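Local coordinates for uncharacterized protein YLR021W (Saccharomyces cerevisiae, PDB 2Z5B), which forms a heterodimeric chaperone with POC4 that binds proteasome precursors and assists 20S proteasome assembly by facilitating formation of the alpha-ring, at residues Tyr52-Lys57 with Tyr95-Lys100; Val114-Leu119 with Phe139-Ser144; Ile2-Gln7 with Ala31-Asn36; Leu40-Asn45 with Ile143-Lys148. All blocks are in the same frame, centred on the assembly; numbering follows the deposited sequence.

Interaction 1: Tyr52-Lys57 with Tyr95-Lys100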
loop_
_atom_site.group_PDB
_atom_site.type_symbol
_atom_site.label_atom_id
_atom_site.label_comp_id
_atom_site.label_asym_id
_atom_site.label_seq_id
_atom_site.Cartn_x
_atom_site.Cartn_y
_atom_site.Cartn_z
ATOM N N TYR B 52 8.509 0.448 0.084
ATOM C CA TYR B 52 9.501 -0.476 -0.445
ATOM C C TYR B 52 8.851 -1.507 -1.331
ATOM O O TYR B 52 7.739 -1.965 -1.059
ATOM C CB TYR B 52 10.253 -1.181 0.697
ATOM C CG TYR B 52 10.831 -0.206 1.692
ATOM C CD1 TYR B 52 12.059 0.422 1.460
ATOM C CD2 TYR B 52 10.121 0.133 2.842
ATOM C CE1 TYR B 52 12.569 1.358 2.373
ATOM C CE2 TYR B 52 10.623 1.044 3.753
ATOM C CZ TYR B 52 11.844 1.648 3.520
ATOM O OH TYR B 52 12.307 2.555 4.451
ATOM N N GLU B 53 9.550 -1.864 -2.398
ATOM C CA GLU B 53 9.141 -2.959 -3.244
ATOM C C GLU B 53 10.040 -4.157 -2.955
ATOM O O GLU B 53 11.273 -4.065 -3.046
ATOM C CB GLU B 53 9.183 -2.548 -4.725
ATOM C CG GLU B 53 8.602 -3.588 -5.667
ATOM C CD GLU B 53 8.392 -3.077 -7.081
ATOM O OE1 GLU B 53 9.217 -2.279 -7.589
ATOM O OE2 GLU B 53 7.386 -3.488 -7.697
ATOM N N VAL B 54 9.405 -5.263 -2.568
ATOM C CA VAL B 54 10.091 -6.515 -2.273
ATOM C C VAL B 54 9.730 -7.542 -3.354
ATOM O O VAL B 54 8.561 -7.915 -3.506
ATOM C CB VAL B 54 9.732 -7.034 -0.846
ATOM C CG1 VAL B 54 10.779 -8.047 -0.349
ATOM C CG2 VAL B 54 9.621 -5.870 0.139
ATOM N N SER B 55 10.729 -7.974 -4.124
ATOM C CA SER B 55 10.517 -8.991 -5.158
ATOM C C SER B 55 11.557 -10.113 -5.092
ATOM O O SER B 55 12.704 -9.885 -4.708
ATOM C CB SER B 55 10.487 -8.366 -6.559
ATOM O OG SER B 55 11.705 -7.710 -6.857
ATOM N N SER B 56 11.139 -11.320 -5.463
ATOM C CA SER B 56 11.995 -12.501 -5.361
ATOM C C SER B 56 13.066 -12.543 -6.442
ATOM O O SER B 56 12.791 -12.259 -7.612
ATOM C CB SER B 56 11.159 -13.783 -5.401
ATOM O OG SER B 56 10.429 -13.876 -6.610
ATOM N N LYS B 57 14.286 -12.901 -6.034
ATOM C CA LYS B 57 15.393 -13.126 -6.960
ATOM C C LYS B 57 15.200 -14.437 -7.732
ATOM O O LYS B 57 15.385 -15.526 -7.169
ATOM C CB LYS B 57 16.726 -13.156 -6.194
ATOM C CG LYS B 57 17.608 -11.928 -6.354
ATOM C CD LYS B 57 17.143 -10.743 -5.518
ATOM C CE LYS B 57 18.235 -9.679 -5.415
ATOM N NZ LYS B 57 18.617 -9.083 -6.735
ATOM N N TYR B 95 15.522 -11.933 -1.715
ATOM C CA TYR B 95 14.691 -10.892 -2.295
ATOM C C TYR B 95 15.504 -9.647 -2.617
ATOM O O TYR B 95 16.597 -9.426 -2.076
ATOM C CB TYR B 95 13.531 -10.519 -1.354
ATOM C CG TYR B 95 12.590 -11.663 -1.058
ATOM C CD1 TYR B 95 12.902 -12.605 -0.078
ATOM C CD2 TYR B 95 11.400 -11.810 -1.761
ATOM C CE1 TYR B 95 12.063 -13.661 0.192
ATOM C CE2 TYR B 95 10.541 -12.862 -1.490
ATOM C CZ TYR B 95 10.889 -13.784 -0.508
ATOM O OH TYR B 95 10.060 -14.831 -0.228
ATOM N N GLN B 96 14.954 -8.853 -3.525
ATOM C CA GLN B 96 15.447 -7.528 -3.832
ATOM C C GLN B 96 14.501 -6.545 -3.134
ATOM O O GLN B 96 13.286 -6.579 -3.362
ATOM C CB GLN B 96 15.424 -7.331 -5.356
ATOM C CG GLN B 96 15.969 -5.999 -5.863
ATOM C CD GLN B 96 15.765 -5.808 -7.362
ATOM O OE1 GLN B 96 16.723 -5.854 -8.138
ATOM N NE2 GLN B 96 14.517 -5.590 -7.774
ATOM N N VAL B 97 15.053 -5.709 -2.258
ATOM C CA VAL B 97 14.287 -4.648 -1.606
ATOM C C VAL B 97 14.657 -3.294 -2.209
ATOM O O VAL B 97 15.795 -2.835 -2.091
ATOM C CB VAL B 97 14.500 -4.614 -0.075
ATOM C CG1 VAL B 97 13.736 -3.435 0.552
ATOM C CG2 VAL B 97 14.074 -5.934 0.554
ATOM N N VAL B 98 13.688 -2.671 -2.865
ATOM C CA VAL B 98 13.892 -1.354 -3.479
ATOM C C VAL B 98 13.090 -0.296 -2.731
ATOM O O VAL B 98 11.877 -0.427 -2.544
ATOM C CB VAL B 98 13.516 -1.356 -4.981
ATOM C CG1 VAL B 98 13.748 0.025 -5.612
ATOM C CG2 VAL B 98 14.309 -2.401 -5.733
ATOM N N THR B 99 13.787 0.753 -2.323
ATOM C CA THR B 99 13.213 1.874 -1.627
ATOM C C THR B 99 12.590 2.826 -2.644
ATOM O O THR B 99 13.293 3.374 -3.508
ATOM C CB THR B 99 14.293 2.602 -0.813
ATOM O OG1 THR B 99 14.912 1.676 0.084
ATOM C CG2 THR B 99 13.697 3.745 -0.006
ATOM N N LYS B 100 11.275 3.008 -2.542
ATOM C CA LYS B 100 10.543 3.918 -3.433
ATOM C C LYS B 100 10.342 5.272 -2.759
ATOM O O LYS B 100 10.260 6.304 -3.432
ATOM C CB LYS B 100 9.197 3.319 -3.880
ATOM C CG LYS B 100 9.277 1.963 -4.562
ATOM C CD LYS B 100 10.125 2.022 -5.850
ATOM C CE LYS B 100 10.130 0.694 -6.565
ATOM N NZ LYS B 100 8.913 0.525 -7.410
#
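An antiparallel strand pair at one margin of the mixed six-stranded sheet brings Glu53 and Ser55 of strand 50-56 against Val98 and Gln96 of strand 95-99, the outermost strand on this side within the chain. The short axes run 4.5 Å apart at 163°, and two hydrogen-bonded pairs set the register. In the first, Glu53 N meets Val98 O and Val98 N returns to Glu53 O, nearly straight; Ser55 and Gln96 repeat the exchange. On the face of Tyr52, Val54, Val97 and Thr99, turned toward helix 109-124, Val54 CG1 touches both Tyr95 CB (3.8 Å) and Val97 CG2 (4.0 Å). Tyr52 and Thr99 lie side by side, with Thr99 OG1 in the plane of the phenol ring at its edge, 3.3 Å from Tyr52 CE1.

On the other face Glu53 CG stands anti to the backbone N (chi1 -173°) and the extended chain reaches across to Lys100. Leu89 of the partner chain YPL144W packs on both residues, and Leu88 O of that chain accepts a second bond from Lys100 NZ, tying this salt bridge to the heterodimer. Lys100 NZ meets Glu53 OE1 at 2.8 Å from above the carboxylate plane, 58° out of it.

Interaction 2: Val114-Leu119 with Phe139-Ser144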
loop_
_atom_site.group_PDB
_atom_site.type_symbol
_atom_site.label_atom_id
_atom_site.label_comp_id
_atom_site.label_asym_id
_atom_site.label_seq_id
_atom_site.Cartn_x
_atom_site.Cartn_y
_atom_site.Cartn_z
ATOM N N VAL B 114 11.930 -8.699 4.036
ATOM C CA VAL B 114 12.081 -10.097 3.636
ATOM C C VAL B 114 11.257 -11.001 4.546
ATOM O O VAL B 114 10.665 -11.973 4.085
ATOM C CB VAL B 114 13.571 -10.544 3.610
ATOM C CG1 VAL B 114 13.707 -12.056 3.808
ATOM C CG2 VAL B 114 14.233 -10.103 2.309
ATOM N N GLN B 115 11.215 -10.672 5.834
ATOM C CA GLN B 115 10.487 -11.498 6.799
ATOM C C GLN B 115 8.998 -11.405 6.505
ATOM O O GLN B 115 8.291 -12.424 6.489
ATOM C CB GLN B 115 10.817 -11.102 8.243
ATOM C CG GLN B 115 12.213 -11.596 8.742
ATOM C CD GLN B 115 12.377 -13.113 8.690
ATOM O OE1 GLN B 115 11.405 -13.875 8.808
ATOM N NE2 GLN B 115 13.611 -13.558 8.499
ATOM N N ILE B 116 8.533 -10.193 6.211
ATOM C CA ILE B 116 7.128 -10.006 5.802
ATOM C C ILE B 116 6.865 -10.775 4.512
ATOM O O ILE B 116 5.892 -11.524 4.418
ATOM C CB ILE B 116 6.760 -8.503 5.691
ATOM C CG1 ILE B 116 6.828 -7.863 7.076
ATOM C CG2 ILE B 116 5.352 -8.314 5.087
ATOM C CD1 ILE B 116 6.661 -6.363 7.099
ATOM N N ALA B 117 7.761 -10.633 3.532
ATOM C CA ALA B 117 7.646 -11.363 2.270
ATOM C C ALA B 117 7.564 -12.874 2.470
ATOM O O ALA B 117 6.713 -13.537 1.887
ATOM C CB ALA B 117 8.804 -11.017 1.347
ATOM N N GLU B 118 8.461 -13.417 3.292
ATOM C CA GLU B 118 8.471 -14.853 3.556
ATOM C C GLU B 118 7.200 -15.323 4.268
ATOM O O GLU B 118 6.691 -16.405 3.992
ATOM C CB GLU B 118 9.744 -15.256 4.314
ATOM C CG GLU B 118 10.943 -15.470 3.374
ATOM C CD GLU B 118 10.707 -16.596 2.371
ATOM O OE1 GLU B 118 10.850 -17.775 2.737
ATOM O OE2 GLU B 118 10.374 -16.318 1.208
ATOM N N LEU B 119 6.681 -14.493 5.165
ATOM C CA LEU B 119 5.418 -14.791 5.844
ATOM C C LEU B 119 4.309 -14.980 4.805
ATOM O O LEU B 119 3.568 -15.974 4.820
ATOM C CB LEU B 119 5.068 -13.671 6.846
ATOM C CG LEU B 119 3.828 -13.869 7.730
ATOM C CD1 LEU B 119 4.033 -14.991 8.742
ATOM C CD2 LEU B 119 3.460 -12.577 8.436
ATOM N N PHE B 139 6.060 -13.625 -7.130
ATOM C CA PHE B 139 6.048 -12.862 -5.859
ATOM C C PHE B 139 6.542 -11.412 -5.904
ATOM O O PHE B 139 7.726 -11.129 -6.148
ATOM C CB PHE B 139 6.716 -13.584 -4.678
ATOM C CG PHE B 139 6.347 -12.981 -3.348
ATOM C CD1 PHE B 139 5.118 -13.283 -2.752
ATOM C CD2 PHE B 139 7.195 -12.074 -2.715
ATOM C CE1 PHE B 139 4.751 -12.706 -1.544
ATOM C CE2 PHE B 139 6.836 -11.496 -1.508
ATOM C CZ PHE B 139 5.615 -11.818 -0.915
ATOM N N SER B 140 5.616 -10.511 -5.597
ATOM C CA SER B 140 5.884 -9.094 -5.478
ATOM C C SER B 140 5.073 -8.568 -4.297
ATOM O O SER B 140 3.913 -8.954 -4.104
ATOM C CB SER B 140 5.479 -8.392 -6.772
ATOM O OG SER B 140 5.644 -6.998 -6.678
ATOM N N LEU B 141 5.702 -7.711 -3.502
ATOM C CA LEU B 141 5.056 -7.073 -2.367
ATOM C C LEU B 141 5.489 -5.626 -2.268
ATOM O O LEU B 141 6.683 -5.315 -2.198
ATOM C CB LEU B 141 5.366 -7.843 -1.070
ATOM C CG LEU B 141 4.870 -7.410 0.314
ATOM C CD1 LEU B 141 3.346 -7.211 0.412
ATOM C CD2 LEU B 141 5.326 -8.432 1.357
ATOM N N LEU B 142 4.503 -4.739 -2.249
ATOM C CA LEU B 142 4.724 -3.317 -2.048
ATOM C C LEU B 142 4.322 -2.982 -0.612
ATOM O O LEU B 142 3.190 -3.274 -0.196
ATOM C CB LEU B 142 3.881 -2.551 -3.086
ATOM C CG LEU B 142 4.219 -1.185 -3.687
ATOM C CD1 LEU B 142 5.687 -0.984 -3.959
ATOM C CD2 LEU B 142 3.419 -0.999 -4.981
ATOM N N ILE B 143 5.261 -2.437 0.163
ATOM C CA ILE B 143 5.021 -2.145 1.583
ATOM C C ILE B 143 5.161 -0.661 1.852
ATOM O O ILE B 143 6.228 -0.083 1.657
ATOM C CB ILE B 143 5.958 -2.944 2.564
ATOM C CG1 ILE B 143 5.867 -4.449 2.287
ATOM C CG2 ILE B 143 5.580 -2.637 4.030
ATOM C CD1 ILE B 143 6.934 -5.324 3.003
ATOM N N SER B 144 4.077 -0.042 2.289
ATOM C CA SER B 144 4.131 1.337 2.747
ATOM C C SER B 144 4.018 1.320 4.260
ATOM O O SER B 144 3.095 0.716 4.808
ATOM C CB SER B 144 3.008 2.173 2.130
ATOM O OG SER B 144 3.150 2.272 0.722
#
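Ile116 and Ala117 of helix 109-124 pack on Phe139, Leu141 and Ile143 as part of a helix-on-sheet layer, the helix lying across strand 140-145 in the middle of the mixed sheet. The short axes come within 9.5 Å and their directions differ by 131°, and no hydrogen bond links the two segments: the contact is apolar and buried.

Leu141 and Ile143, two residues apart on the strand, both leave the backbone toward the helix, and Ile116 leaves its own toward the strand. The side chains of Ile116 and Leu141 cross at about a right angle, with Ile116 CG2 against Leu141 CD2 at 3.7 Å. Ile143 comes to the same methyl more obliquely, its CD1 lying 4.0 Å from Ile116 CG2. This branch of Ile116 therefore meets both strand residues, which follows from CG2 standing anti to the backbone N while CG1 (chi1 -66°) lies beside it. Leu40, Ile42, Leu170 and Ile173 also touch Ile116, joining the helix to strand 38-44 and to helix 162-176.

One residue along, Ala117 is short enough to let Leu141 CD2 approach its backbone, 3.8 Å from Ala117 CA. Phe139, just before the strand, has CG anti to its backbone N (chi1 -164°) and sends its ring to the helix beside Tyr120 and Arg121. Two neighbouring ring atoms make the contact: CE2 touches Ala117 CB at 3.5 Å, and Phe139 CZ lies 3.5 Å from Ala117 O.

Interaction 3: Ile2-Gln7 with Ala31-Asn36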
loop_
_atom_site.group_PDB
_atom_site.type_symbol
_atom_site.label_atom_id
_atom_site.label_comp_id
_atom_site.label_asym_id
_atom_site.label_seq_id
_atom_site.Cartn_x
_atom_site.Cartn_y
_atom_site.Cartn_z
ATOM N N ILE B 2 -11.421 -6.791 -2.185
ATOM C CA ILE B 2 -11.203 -7.395 -0.865
ATOM C C ILE B 2 -10.093 -6.700 -0.066
ATOM O O ILE B 2 -8.931 -6.680 -0.463
ATOM C CB ILE B 2 -10.971 -8.919 -0.937
ATOM C CG1 ILE B 2 -12.148 -9.597 -1.646
ATOM C CG2 ILE B 2 -10.822 -9.502 0.472
ATOM C CD1 ILE B 2 -11.746 -10.785 -2.521
ATOM N N SER B 3 -10.481 -6.116 1.058
ATOM C CA SER B 3 -9.526 -5.470 1.949
ATOM C C SER B 3 -9.345 -6.364 3.175
ATOM O O SER B 3 -10.304 -7.012 3.626
ATOM C CB SER B 3 -10.022 -4.082 2.337
ATOM O OG SER B 3 -9.109 -3.427 3.205
ATOM N N TYR B 4 -8.100 -6.450 3.646
ATOM C CA TYR B 4 -7.769 -7.083 4.913
ATOM C C TYR B 4 -7.235 -6.002 5.835
ATOM O O TYR B 4 -6.582 -5.059 5.373
ATOM C CB TYR B 4 -6.706 -8.171 4.729
ATOM C CG TYR B 4 -7.083 -9.219 3.706
ATOM C CD1 TYR B 4 -7.798 -10.361 4.075
ATOM C CD2 TYR B 4 -6.733 -9.058 2.356
ATOM C CE1 TYR B 4 -8.148 -11.320 3.119
ATOM C CE2 TYR B 4 -7.072 -9.999 1.411
ATOM C CZ TYR B 4 -7.785 -11.124 1.795
ATOM O OH TYR B 4 -8.127 -12.072 0.847
ATOM N N GLU B 5 -7.529 -6.107 7.128
ATOM C CA GLU B 5 -7.044 -5.101 8.088
ATOM C C GLU B 5 -6.975 -5.627 9.513
ATOM O O GLU B 5 -7.629 -6.623 9.852
ATOM C CB GLU B 5 -7.904 -3.831 8.051
ATOM C CG GLU B 5 -9.187 -3.952 8.858
ATOM C CD GLU B 5 -10.093 -2.743 8.760
ATOM O OE1 GLU B 5 -9.601 -1.603 8.600
ATOM O OE2 GLU B 5 -11.323 -2.944 8.877
ATOM N N PHE B 6 -6.195 -4.935 10.342
ATOM C CA PHE B 6 -5.978 -5.313 11.752
ATOM C C PHE B 6 -5.504 -4.081 12.483
ATOM O O PHE B 6 -4.576 -3.393 12.034
ATOM C CB PHE B 6 -4.914 -6.414 11.873
ATOM C CG PHE B 6 -4.863 -7.090 13.234
ATOM C CD1 PHE B 6 -5.712 -8.158 13.523
ATOM C CD2 PHE B 6 -3.950 -6.680 14.202
ATOM C CE1 PHE B 6 -5.663 -8.795 14.774
ATOM C CE2 PHE B 6 -3.877 -7.318 15.451
ATOM C CZ PHE B 6 -4.748 -8.381 15.735
ATOM N N GLN B 7 -6.147 -3.805 13.610
ATOM C CA GLN B 7 -5.843 -2.631 14.402
ATOM C C GLN B 7 -5.527 -3.078 15.818
ATOM O O GLN B 7 -6.291 -3.830 16.442
ATOM C CB GLN B 7 -7.023 -1.646 14.393
ATOM C CG GLN B 7 -6.852 -0.430 15.316
ATOM C CD GLN B 7 -5.837 0.594 14.816
ATOM O OE1 GLN B 7 -6.101 1.341 13.870
ATOM N NE2 GLN B 7 -4.686 0.669 15.489
ATOM N N ALA B 31 -4.163 -4.574 3.962
ATOM C CA ALA B 31 -3.614 -5.150 2.753
ATOM C C ALA B 31 -4.677 -5.328 1.685
ATOM O O ALA B 31 -5.808 -5.787 1.963
ATOM C CB ALA B 31 -2.933 -6.464 3.048
ATOM N N THR B 32 -4.312 -4.936 0.471
ATOM C CA THR B 32 -5.098 -5.234 -0.721
ATOM C C THR B 32 -4.287 -6.189 -1.593
ATOM O O THR B 32 -3.101 -5.966 -1.815
ATOM C CB THR B 32 -5.426 -3.944 -1.516
ATOM O OG1 THR B 32 -5.813 -2.910 -0.606
ATOM C CG2 THR B 32 -6.591 -4.201 -2.495
ATOM N N HIS B 33 -4.929 -7.253 -2.077
ATOM C CA HIS B 33 -4.257 -8.282 -2.864
ATOM C C HIS B 33 -4.640 -8.107 -4.318
ATOM O O HIS B 33 -5.829 -7.952 -4.627
ATOM C CB HIS B 33 -4.700 -9.682 -2.408
ATOM C CG HIS B 33 -4.222 -10.053 -1.030
ATOM N ND1 HIS B 33 -4.021 -11.360 -0.643
ATOM C CD2 HIS B 33 -3.903 -9.292 0.042
ATOM C CE1 HIS B 33 -3.605 -11.391 0.612
ATOM N NE2 HIS B 33 -3.513 -10.148 1.049
ATOM N N PHE B 34 -3.644 -8.178 -5.194
ATOM C CA PHE B 34 -3.841 -8.072 -6.645
ATOM C C PHE B 34 -3.227 -9.278 -7.343
ATOM O O PHE B 34 -2.604 -10.125 -6.695
ATOM C CB PHE B 34 -3.165 -6.799 -7.166
ATOM C CG PHE B 34 -3.648 -5.551 -6.509
ATOM C CD1 PHE B 34 -4.778 -4.900 -6.983
ATOM C CD2 PHE B 34 -2.970 -5.020 -5.423
ATOM C CE1 PHE B 34 -5.238 -3.725 -6.370
ATOM C CE2 PHE B 34 -3.417 -3.848 -4.801
ATOM C CZ PHE B 34 -4.555 -3.206 -5.271
ATOM N N ASN B 35 -3.379 -9.353 -8.668
ATOM C CA ASN B 35 -2.789 -10.455 -9.441
ATOM C C ASN B 35 -1.281 -10.429 -9.548
ATOM O O ASN B 35 -0.647 -11.476 -9.698
ATOM C CB ASN B 35 -3.389 -10.531 -10.842
ATOM C CG ASN B 35 -4.541 -11.483 -10.907
ATOM O OD1 ASN B 35 -5.317 -11.579 -9.962
ATOM N ND2 ASN B 35 -4.662 -12.211 -12.015
ATOM N N ASN B 36 -0.706 -9.236 -9.500
ATOM C CA ASN B 36 0.735 -9.077 -9.611
ATOM C C ASN B 36 1.429 -8.833 -8.274
ATOM O O ASN B 36 2.624 -9.092 -8.137
ATOM C CB ASN B 36 1.077 -7.947 -10.595
ATOM C CG ASN B 36 0.328 -6.651 -10.291
ATOM O OD1 ASN B 36 -0.796 -6.672 -9.791
ATOM N ND2 ASN B 36 0.959 -5.518 -10.589
#
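Tyr4 and Ala31 form a hydrogen-bonded antiparallel pair at the margin of the mixed sheet, where strand 3-9, outermost on this side within the chain, joins strand 26-33. The short axes are 5.0 Å apart and run at 157°. Both backbone groups of each residue are used. Tyr4 N donates to Ala31 O at 2.9 Å, in the carbonyl plane, and Ala31 N donates to Tyr4 O at 2.8 Å with the donor tilted 35° from the Tyr4 carbonyl plane.

Backbone pairing goes on through Phe6 and Val29 but lapses toward His33: His33 N, buried by the contact, has no partner in the model, and the nearest opposing carbonyl, Ile2 O, is 4.4 Å from it. Gln30 NE2 on strand 26-33 bonds the hydroxyls of both Ser3, across the strands, and Thr32, on its own strand. The hydroxyl of Tyr28 on the same strand serves Glu5 OE1. Thr8 of the partner chain YPL144W packs on Ser3 and Glu5, so this margin of the sheet borders the other subunit.

On the face of Tyr4 and Ala31, Met176 of helix 162-176 touches both side chains. Ala31 O lies at the Tyr4 ring edge, near its plane, 3.4 Å from Tyr4 CD2. The Tyr4 and His33 rings meet obliquely, planes at 43°, with Tyr4 CE2 3.5 Å above the imidazole plane and over its centre.

Interaction 4: Leu40-Asn45 with Ile143-Lys148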
loop_
_atom_site.group_PDB
_atom_site.type_symbol
_atom_site.label_atom_id
_atom_site.label_comp_id
_atom_site.label_asym_id
_atom_site.label_seq_id
_atom_site.Cartn_x
_atom_site.Cartn_y
_atom_site.Cartn_z
ATOM N N LEU B 40 0.648 -3.694 1.038
ATOM C CA LEU B 40 0.537 -3.726 2.493
ATOM C C LEU B 40 0.822 -2.369 3.112
ATOM O O LEU B 40 1.844 -1.734 2.785
ATOM C CB LEU B 40 1.511 -4.774 3.084
ATOM C CG LEU B 40 1.569 -4.903 4.609
ATOM C CD1 LEU B 40 0.252 -5.460 5.148
ATOM C CD2 LEU B 40 2.732 -5.823 4.997
ATOM N N GLN B 41 -0.076 -1.923 3.997
ATOM C CA GLN B 41 0.132 -0.711 4.790
ATOM C C GLN B 41 0.466 -1.109 6.207
ATOM O O GLN B 41 -0.199 -1.981 6.782
ATOM C CB GLN B 41 -1.128 0.156 4.861
ATOM C CG GLN B 41 -1.530 0.835 3.569
ATOM C CD GLN B 41 -2.728 1.701 3.785
ATOM O OE1 GLN B 41 -2.604 2.855 4.218
ATOM N NE2 GLN B 41 -3.898 1.166 3.497
ATOM N N ILE B 42 1.494 -0.481 6.773
ATOM C CA ILE B 42 1.746 -0.596 8.222
ATOM C C ILE B 42 1.888 0.787 8.835
ATOM O O ILE B 42 2.938 1.426 8.716
ATOM C CB ILE B 42 2.986 -1.438 8.567
ATOM C CG1 ILE B 42 3.044 -2.717 7.709
ATOM C CG2 ILE B 42 2.953 -1.792 10.055
ATOM C CD1 ILE B 42 4.353 -3.469 7.792
ATOM N N ARG B 43 0.835 1.255 9.478
ATOM C CA ARG B 43 0.797 2.616 9.970
ATOM C C ARG B 43 0.966 2.708 11.482
ATOM O O ARG B 43 0.406 1.910 12.225
ATOM C CB ARG B 43 -0.522 3.274 9.578
ATOM C CG ARG B 43 -0.696 3.458 8.077
ATOM C CD ARG B 43 -1.911 4.299 7.848
ATOM N NE ARG B 43 -2.249 4.459 6.433
ATOM C CZ ARG B 43 -2.773 5.569 5.927
ATOM N NH1 ARG B 43 -2.941 6.636 6.714
ATOM N NH2 ARG B 43 -3.086 5.629 4.626
ATOM N N LEU B 44 1.701 3.730 11.917
ATOM C CA LEU B 44 1.913 4.003 13.336
ATOM C C LEU B 44 1.247 5.321 13.644
ATOM O O LEU B 44 1.641 6.357 13.102
ATOM C CB LEU B 44 3.409 4.078 13.675
ATOM C CG LEU B 44 3.781 4.310 15.158
ATOM C CD1 LEU B 44 3.072 3.326 16.062
ATOM C CD2 LEU B 44 5.281 4.224 15.360
ATOM N N ASN B 45 0.230 5.270 14.503
ATOM C CA ASN B 45 -0.647 6.418 14.757
ATOM C C ASN B 45 -1.159 7.054 13.452
ATOM O O ASN B 45 -1.239 8.271 13.336
ATOM C CB ASN B 45 0.046 7.460 15.655
ATOM C CG ASN B 45 0.155 7.010 17.123
ATOM O OD1 ASN B 45 0.950 7.557 17.890
ATOM N ND2 ASN B 45 -0.646 6.034 17.512
ATOM N N ILE B 143 5.261 -2.437 0.163
ATOM C CA ILE B 143 5.021 -2.145 1.583
ATOM C C ILE B 143 5.161 -0.661 1.852
ATOM O O ILE B 143 6.228 -0.083 1.657
ATOM C CB ILE B 143 5.958 -2.944 2.564
ATOM C CG1 ILE B 143 5.867 -4.449 2.287
ATOM C CG2 ILE B 143 5.580 -2.637 4.030
ATOM C CD1 ILE B 143 6.934 -5.324 3.003
ATOM N N SER B 144 4.077 -0.042 2.289
ATOM C CA SER B 144 4.131 1.337 2.747
ATOM C C SER B 144 4.018 1.320 4.260
ATOM O O SER B 144 3.095 0.716 4.808
ATOM C CB SER B 144 3.008 2.173 2.130
ATOM O OG SER B 144 3.150 2.272 0.722
ATOM N N MET B 145 4.952 1.973 4.936
ATOM C CA MET B 145 4.977 1.917 6.392
ATOM C C MET B 145 5.548 3.165 7.058
ATOM O O MET B 145 6.172 3.990 6.394
ATOM C CB MET B 145 5.722 0.651 6.863
ATOM C CG MET B 145 7.183 0.525 6.415
ATOM S SD MET B 145 7.889 -1.088 6.911
ATOM C CE MET B 145 6.997 -1.388 8.414
ATOM N N SER B 146 5.314 3.290 8.362
ATOM C CA SER B 146 5.963 4.321 9.184
ATOM C C SER B 146 7.357 3.847 9.588
ATOM O O SER B 146 7.495 2.809 10.239
ATOM C CB SER B 146 5.139 4.595 10.441
ATOM O OG SER B 146 5.877 5.351 11.400
ATOM N N SER B 147 8.381 4.617 9.211
ATOM C CA SER B 147 9.758 4.361 9.633
ATOM C C SER B 147 9.933 4.460 11.158
ATOM O O SER B 147 10.916 3.966 11.715
ATOM C CB SER B 147 10.699 5.359 8.952
ATOM O OG SER B 147 10.344 6.686 9.295
ATOM N N LYS B 148 8.980 5.106 11.822
ATOM C CA LYS B 148 9.049 5.330 13.270
ATOM C C LYS B 148 8.680 4.102 14.110
ATOM O O LYS B 148 8.815 4.122 15.340
ATOM C CB LYS B 148 8.184 6.526 13.664
ATOM C CG LYS B 148 8.555 7.809 12.914
ATOM C CD LYS B 148 8.628 9.016 13.841
ATOM C CE LYS B 148 10.028 9.186 14.448
ATOM N NZ LYS B 148 11.056 9.590 13.434
#
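Ile42 and Met145 face each other in the parallel strand pair of the mixed sheet, where strand 38-44 runs beside strand 140-145 at 9° between short axes. Three backbone bonds hold the register: Ser144 N to Leu40 O, Ile42 N to Ser144 O, and the longer Ser146 N to Ile42 O (3.0 Å).

Met145 can be followed outward. Its CB rests 3.4 Å from Ile42 O and 3.8 Å from Ile42 CB. CG stands between the backbone N and carbonyl carbon (chi1 60°), and beyond SD the bend at chi3 (-32°) turns CE back to Ile42, 4.0 Å from Ile42 CB. CE ends 3.4 Å from Ile42 CD1, tighter than usual for two methyls. Ile42 CD1 also meets Ile143 CG2.

The opposite face, with Gln41 and Ser144, is polar and joins the partner chain YPL144W: Ser144 OG bonds Tyr62 OH of that chain, and Gln41 OE1 bonds Ser42 OG there. Two nitrogens of Arg43, NE and NH2, both reach Gln41 OE1 in the guanidinium plane.

Past the paired strands, Ser146 OG accepts from Lys148 N in an ST turn and touches Leu44 CB at 3.6 Å.

Overall arrangement
All four interactions belong to one mixed sheet whose strands run in the order 3-9, 26-33, 38-44, 140-145, 50-56, 95-99. Interactions 3 and 1 join the two outermost strands of the chain to their neighbours, their centres 19 Å apart; interaction 4 lies between them at the parallel pair. Interaction 2, centre to centre 8 Å from interaction 1 and 13 Å from interactions 3 and 4, places helix 109-124 on the sheet and shares Ile143 and Ser144 with interaction 4. Along the chain interaction 3 closes first, and interaction 1 falls within the span interaction 4 bridges. Helices 109-124 and 162-176 pack on one side, while residues of all four contacts, polar and apolar, meet YPL144W, consistent with a sheet-based heterodimer.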